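Local coordinates for protein acyl-homoserine-lactone synthase (Pseudomonas aeruginosa, PDB 1RO5) that makes the quorum-sensing signal N-(3-oxododecanoyl)homoserine lactone from an acyl-carrier-protein thioester and S-adenosyl-L-methionine, at residues 147-152 and 172-177; 103-108 and 140-145. All blocks are in the same frame, centred on the assembly; numbering follows the deposited sequence.

Interaction 1. Residues 147-152 and 172-177; sequences GVEKMM and RAVALR
Glu149 sets CG anti to the backbone N (chi1 162°) and keeps the chain extended beyond it, which lays its side chain from the helix across Leu176 and Val174 of the strand. Its CB sits 4.0 Å from both methyls of Leu176, CD1 and CD2, and its further carbons run on past CD2. At the carboxylate the two oxygens part: OE2 lies 3.8 Å from Leu176 CD2, while OE1 is 3.7 Å from CG1 of Val174, whose side chain stands roughly at right angles to that of Glu149. These oxygen-methyl contacts are van der Waals only; the charge is met by Arg161, whose NH2 forms a salt bridge with OE1. Met152 bends at its last torsion (chi3 -76°) and meets Leu176 tip to tip, CE against CD1, at a modelled 3.4 Å that is unusually close and doubtful. Leu176 thus meets Glu149 with both methyls and Met152 with CD1 alone. This is helix-on-sheet packing of the alpha-beta-alpha sandwich, helix 146-154 lying on one face of the mixed sheet. Leu176 also touches Val159 and Arg161 of strand 158-161 and Thr142 and Thr144 of strand 139-145, both antiparallel partners of its own strand.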
loop_
_atom_site.group_PDB
_atom_site.type_symbol
_atom_site.label_atom_id
_atom_site.label_comp_id
_atom_site.label_asym_id
_atom_site.label_seq_id
_atom_site.Cartn_x
_atom_site.Cartn_y
_atom_site.Cartn_z
ATOM N N GLY A 147 11.226 -8.800 -1.473
ATOM C CA GLY A 147 11.568 -8.384 -0.094
ATOM C C GLY A 147 10.305 -8.209 0.725
ATOM O O GLY A 147 10.148 -8.763 1.834
ATOM N N VAL A 148 9.380 -7.387 0.241
ATOM C CA VAL A 148 8.211 -7.091 1.075
ATOM C C VAL A 148 7.360 -8.384 1.123
ATOM O O VAL A 148 6.699 -8.663 2.101
ATOM C CB VAL A 148 7.390 -5.946 0.449
ATOM C CG1 VAL A 148 5.892 -5.921 0.926
ATOM C CG2 VAL A 148 8.090 -4.638 0.550
ATOM N N GLU A 149 7.367 -9.143 0.036
ATOM C CA GLU A 149 6.622 -10.398 0.034
ATOM C C GLU A 149 7.066 -11.273 1.230
ATOM O O GLU A 149 6.213 -11.741 2.057
ATOM C CB GLU A 149 6.756 -11.158 -1.278
ATOM C CG GLU A 149 6.346 -12.630 -1.113
ATOM C CD GLU A 149 6.532 -13.382 -2.397
ATOM O OE1 GLU A 149 7.453 -12.988 -3.176
ATOM O OE2 GLU A 149 5.769 -14.335 -2.717
ATOM N N LYS A 150 8.385 -11.424 1.400
ATOM C CA LYS A 150 8.856 -12.274 2.519
ATOM C C LYS A 150 8.651 -11.635 3.840
ATOM O O LYS A 150 8.308 -12.287 4.798
ATOM C CB LYS A 150 10.237 -12.948 2.317
ATOM C CG LYS A 150 11.417 -12.121 2.019
ATOM C CD LYS A 150 12.615 -13.096 1.702
ATOM C CE LYS A 150 12.763 -13.410 0.173
ATOM N NZ LYS A 150 14.169 -13.694 -0.268
ATOM N N MET A 151 8.658 -10.330 3.882
ATOM C CA MET A 151 8.443 -9.705 5.152
ATOM C C MET A 151 6.990 -10.058 5.639
ATOM O O MET A 151 6.710 -10.234 6.853
ATOM C CB MET A 151 8.777 -8.230 4.950
ATOM C CG MET A 151 8.770 -7.308 6.117
ATOM S SD MET A 151 6.896 -7.063 6.382
ATOM C CE MET A 151 6.549 -5.525 5.135
ATOM N N MET A 152 6.107 -10.308 4.670
ATOM C CA MET A 152 4.713 -10.483 4.927
ATOM C C MET A 152 4.506 -11.950 5.114
ATOM O O MET A 152 3.783 -12.290 6.017
ATOM C CB MET A 152 3.869 -10.015 3.751
ATOM C CG MET A 152 3.413 -8.545 3.795
ATOM S SD MET A 152 2.442 -8.058 2.279
ATOM C CE MET A 152 3.433 -7.847 1.040
ATOM N N ARG A 172 13.314 -7.094 -8.126
ATOM C CA ARG A 172 12.527 -8.275 -8.400
ATOM C C ARG A 172 11.136 -8.048 -7.896
ATOM O O ARG A 172 10.871 -8.034 -6.706
ATOM C CB ARG A 172 13.163 -9.509 -7.760
ATOM C CG ARG A 172 14.515 -9.881 -8.496
ATOM C CD ARG A 172 15.212 -11.146 -7.947
ATOM N NE ARG A 172 15.396 -10.976 -6.492
ATOM C CZ ARG A 172 15.234 -11.937 -5.605
ATOM N NH1 ARG A 172 14.853 -13.177 -6.022
ATOM N NH2 ARG A 172 15.411 -11.633 -4.302
ATOM N N ALA A 173 10.222 -7.860 -8.793
ATOM C CA ALA A 173 8.865 -7.431 -8.376
ATOM C C ALA A 173 7.952 -8.609 -8.513
ATOM O O ALA A 173 8.223 -9.455 -9.332
ATOM C CB ALA A 173 8.389 -6.330 -9.271
ATOM N N VAL A 174 6.855 -8.662 -7.756
ATOM C CA VAL A 174 5.897 -9.710 -7.871
ATOM C C VAL A 174 4.527 -9.110 -7.563
ATOM O O VAL A 174 4.451 -8.127 -6.827
ATOM C CB VAL A 174 6.295 -10.812 -6.792
ATOM C CG1 VAL A 174 6.490 -10.171 -5.310
ATOM C CG2 VAL A 174 5.378 -12.029 -6.805
ATOM N N ALA A 175 3.438 -9.701 -8.079
ATOM C CA ALA A 175 2.040 -9.381 -7.746
ATOM C C ALA A 175 1.571 -10.323 -6.665
ATOM O O ALA A 175 1.614 -11.564 -6.839
ATOM C CB ALA A 175 1.091 -9.591 -8.972
ATOM N N LEU A 176 1.068 -9.751 -5.564
ATOM C CA LEU A 176 0.602 -10.542 -4.493
ATOM C C LEU A 176 -0.914 -10.453 -4.288
ATOM O O LEU A 176 -1.502 -9.413 -4.492
ATOM C CB LEU A 176 1.289 -9.994 -3.246
ATOM C CG LEU A 176 2.803 -10.085 -3.219
ATOM C CD1 LEU A 176 3.160 -9.511 -1.891
ATOM C CD2 LEU A 176 3.367 -11.517 -3.317
ATOM N N ARG A 177 -1.531 -11.526 -3.816
ATOM C CA ARG A 177 -2.863 -11.424 -3.176
ATOM C C ARG A 177 -2.855 -11.634 -1.673
ATOM O O ARG A 177 -2.236 -12.565 -1.241
ATOM C CB ARG A 177 -4.004 -12.143 -3.947
ATOM C CG ARG A 177 -3.917 -13.505 -4.164
ATOM C CD ARG A 177 -4.603 -14.049 -5.474
ATOM N NE ARG A 177 -3.837 -15.284 -5.876
ATOM C CZ ARG A 177 -3.765 -15.801 -7.104
ATOM N NH1 ARG A 177 -4.463 -15.201 -8.091
ATOM N NH2 ARG A 177 -3.005 -16.937 -7.335
#

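Interaction 2. Residues 103-108 and 140-145; sequences SRFAIN and LVTVTT. With SO4 (sulfate ion), chain E.
Thr142 is the first residue of strand 139-145 to meet the ring of Phe105, and it does so at the ring edge, near its plane. Phe105 is modelled in two conformers; in one, Thr142 OG1 is 3.1 Å from Phe105 CZ, a short spacing that is therefore uncertain. Two residues on, Thr144 approaches that conformer obliquely, its CB 3.6 Å from CE2 of Phe105. In both threonines OG1 lies anti to the backbone nitrogen (chi1 180° and -175°), which turns the hydroxyls toward the phenyl group. Thr145 ends the strand as the N-cap of the next helix: its OG1 is hydrogen-bonded to the backbone N of Val148 and donates to O1 of a sulfate at 2.9 Å, an ion probably taken from the crystallisation liquor. The strands pair before this point, Val141 with Trp100, then splay, their local axes at 54°, consistent with the V-shaped opening of the acetyltransferase-like fold, where relatives admit the phosphopantetheine arm. Phe105, stacked on Trp69, spans the widening gap. The ring only packs against the threonine hydroxyls, whereas Thr142 OG1, hydrogen-bonded to Leu102 O, ties the two strands by a polar bond where they begin to part.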
loop_
_atom_site.group_PDB
_atom_site.type_symbol
_atom_site.label_atom_id
_atom_site.label_comp_id
_atom_site.label_asym_id
_atom_site.label_seq_id
_atom_site.Cartn_x
_atom_site.Cartn_y
_atom_site.Cartn_z
ATOM N N SER A 103 -0.660 0.293 -3.591
ATOM C CA SER A 103 0.428 0.724 -4.419
ATOM C C SER A 103 1.214 1.817 -3.797
ATOM O O SER A 103 0.779 2.406 -2.826
ATOM C CB SER A 103 -0.110 1.135 -5.828
ATOM O OG SER A 103 -0.951 2.264 -5.799
ATOM N N ARG A 104 2.393 2.132 -4.318
ATOM C CA ARG A 104 3.139 3.310 -3.797
ATOM C C ARG A 104 3.445 3.276 -2.304
ATOM O O ARG A 104 3.248 4.276 -1.624
ATOM C CB ARG A 104 2.453 4.639 -4.194
ATOM C CG ARG A 104 2.330 4.876 -5.712
ATOM C CD ARG A 104 3.726 4.889 -6.315
ATOM N NE ARG A 104 3.840 5.347 -7.705
ATOM C CZ ARG A 104 4.260 4.587 -8.755
ATOM N NH1 ARG A 104 4.614 3.283 -8.655
ATOM N NH2 ARG A 104 4.378 5.146 -9.920
ATOM N N PHE A 105 3.994 2.162 -1.789
ATOM C CA PHE A 105 4.460 2.093 -0.410
ATOM C C PHE A 105 5.622 2.941 -0.274
ATOM O O PHE A 105 6.610 2.662 -0.843
ATOM C CB PHE A 105 4.872 0.695 0.187
ATOM C CG PHE A 105 4.016 -0.444 -0.213
ATOM C CD1 PHE A 105 2.804 -0.228 -0.855
ATOM C CD2 PHE A 105 4.489 -1.737 -0.074
ATOM C CE1 PHE A 105 2.011 -1.314 -1.344
ATOM C CE2 PHE A 105 3.690 -2.823 -0.512
ATOM C CZ PHE A 105 2.432 -2.566 -1.153
ATOM N N ALA A 106 5.580 3.943 0.548
ATOM C CA ALA A 106 6.693 4.837 0.655
ATOM C C ALA A 106 6.882 5.140 2.152
ATOM O O ALA A 106 5.959 5.642 2.797
ATOM C CB ALA A 106 6.398 6.215 -0.169
ATOM N N ILE A 107 8.084 4.845 2.681
ATOM C CA ILE A 107 8.436 5.048 4.110
ATOM C C ILE A 107 9.681 5.881 4.209
ATOM O O ILE A 107 10.694 5.568 3.603
ATOM C CB ILE A 107 8.569 3.668 4.903
ATOM C CG1 ILE A 107 7.204 3.011 5.009
ATOM C CG2 ILE A 107 9.023 3.898 6.352
ATOM C CD1 ILE A 107 7.216 1.843 5.797
ATOM N N ASN A 108 9.589 6.959 4.952
ATOM C CA ASN A 108 10.710 7.818 5.137
ATOM C C ASN A 108 11.846 6.995 5.799
ATOM O O ASN A 108 11.688 6.348 6.932
ATOM C CB ASN A 108 10.371 9.018 5.985
ATOM C CG ASN A 108 11.586 9.937 6.187
ATOM O OD1 ASN A 108 12.506 10.013 5.339
ATOM N ND2 ASN A 108 11.594 10.646 7.296
ATOM N N LEU A 140 -6.715 -7.863 -0.546
ATOM C CA LEU A 140 -5.859 -6.826 -1.068
ATOM C C LEU A 140 -4.875 -7.360 -2.117
ATOM O O LEU A 140 -4.231 -8.433 -1.920
ATOM C CB LEU A 140 -5.106 -6.242 0.078
ATOM C CG LEU A 140 -6.047 -5.536 1.084
ATOM C CD1 LEU A 140 -5.207 -4.919 2.144
ATOM C CD2 LEU A 140 -6.999 -4.455 0.544
ATOM N N VAL A 141 -4.777 -6.730 -3.287
ATOM C CA VAL A 141 -3.736 -7.120 -4.191
ATOM C C VAL A 141 -2.688 -5.980 -4.292
ATOM O O VAL A 141 -2.975 -4.829 -3.959
ATOM C CB VAL A 141 -4.307 -7.470 -5.565
ATOM C CG1 VAL A 141 -5.183 -8.681 -5.448
ATOM C CG2 VAL A 141 -5.068 -6.273 -6.211
ATOM N N THR A 142 -1.466 -6.297 -4.681
ATOM C CA THR A 142 -0.469 -5.257 -4.828
ATOM C C THR A 142 0.683 -5.753 -5.697
ATOM O O THR A 142 0.954 -6.939 -5.756
ATOM C CB THR A 142 -0.010 -4.784 -3.438
ATOM O OG1 THR A 142 0.974 -3.757 -3.564
ATOM C CG2 THR A 142 0.715 -5.955 -2.714
ATOM N N VAL A 143 1.393 -4.854 -6.336
ATOM C CA VAL A 143 2.671 -5.162 -6.971
ATOM C C VAL A 143 3.712 -4.565 -6.051
ATOM O O VAL A 143 3.723 -3.339 -5.840
ATOM C CB VAL A 143 2.787 -4.549 -8.359
ATOM C CG1 VAL A 143 4.249 -4.593 -8.967
ATOM C CG2 VAL A 143 1.913 -5.277 -9.287
ATOM N N THR A 144 4.553 -5.422 -5.486
ATOM C CA THR A 144 5.576 -4.959 -4.585
ATOM C C THR A 144 6.878 -5.794 -4.882
ATOM O O THR A 144 6.991 -6.413 -6.004
ATOM C CB THR A 144 5.073 -4.958 -3.110
ATOM O OG1 THR A 144 6.084 -4.378 -2.298
ATOM C CG2 THR A 144 4.896 -6.369 -2.571
ATOM N N THR A 145 7.907 -5.745 -4.013
ATOM C CA THR A 145 9.093 -6.539 -4.287
ATOM C C THR A 145 9.065 -7.838 -3.493
ATOM O O THR A 145 8.317 -8.025 -2.445
ATOM C CB THR A 145 10.331 -5.820 -3.821
ATOM O OG1 THR A 145 10.224 -5.674 -2.380
ATOM C CG2 THR A 145 10.478 -4.349 -4.418
HETATM S S SO4 E . 13.394 -4.856 -0.295
HETATM O O1 SO4 E . 12.529 -4.331 -1.325
HETATM O O2 SO4 E . 12.600 -5.415 0.799
HETATM O O3 SO4 E . 14.350 -3.837 0.168
HETATM O O4 SO4 E . 14.162 -5.996 -0.809
#

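Overall arrangement
After the N-terminal strands and helices, the chain runs through strand 99-107, leaves through helix 118-133 and returns along strand 139-145, so interaction 2 closes a beta-alpha-beta crossover with 31 residues between its segments. It then passes straight into helix 146-154, and interaction 1 closes a second, shorter loop of 19 residues when strand 171-179 comes back beneath that helix. The two loops lie in series, neither nested nor crossing. They meet all the same, with centres about 9 Å apart, because strands 139-145 and 171-179 are antiparallel neighbours, probably hydrogen-bonded from Leu176 N to Thr142 O and from Val174 N to Thr144 O. Together they join strands 99-107, 139-145 and 171-179 of one mixed sheet with helix 146-154 packed on it.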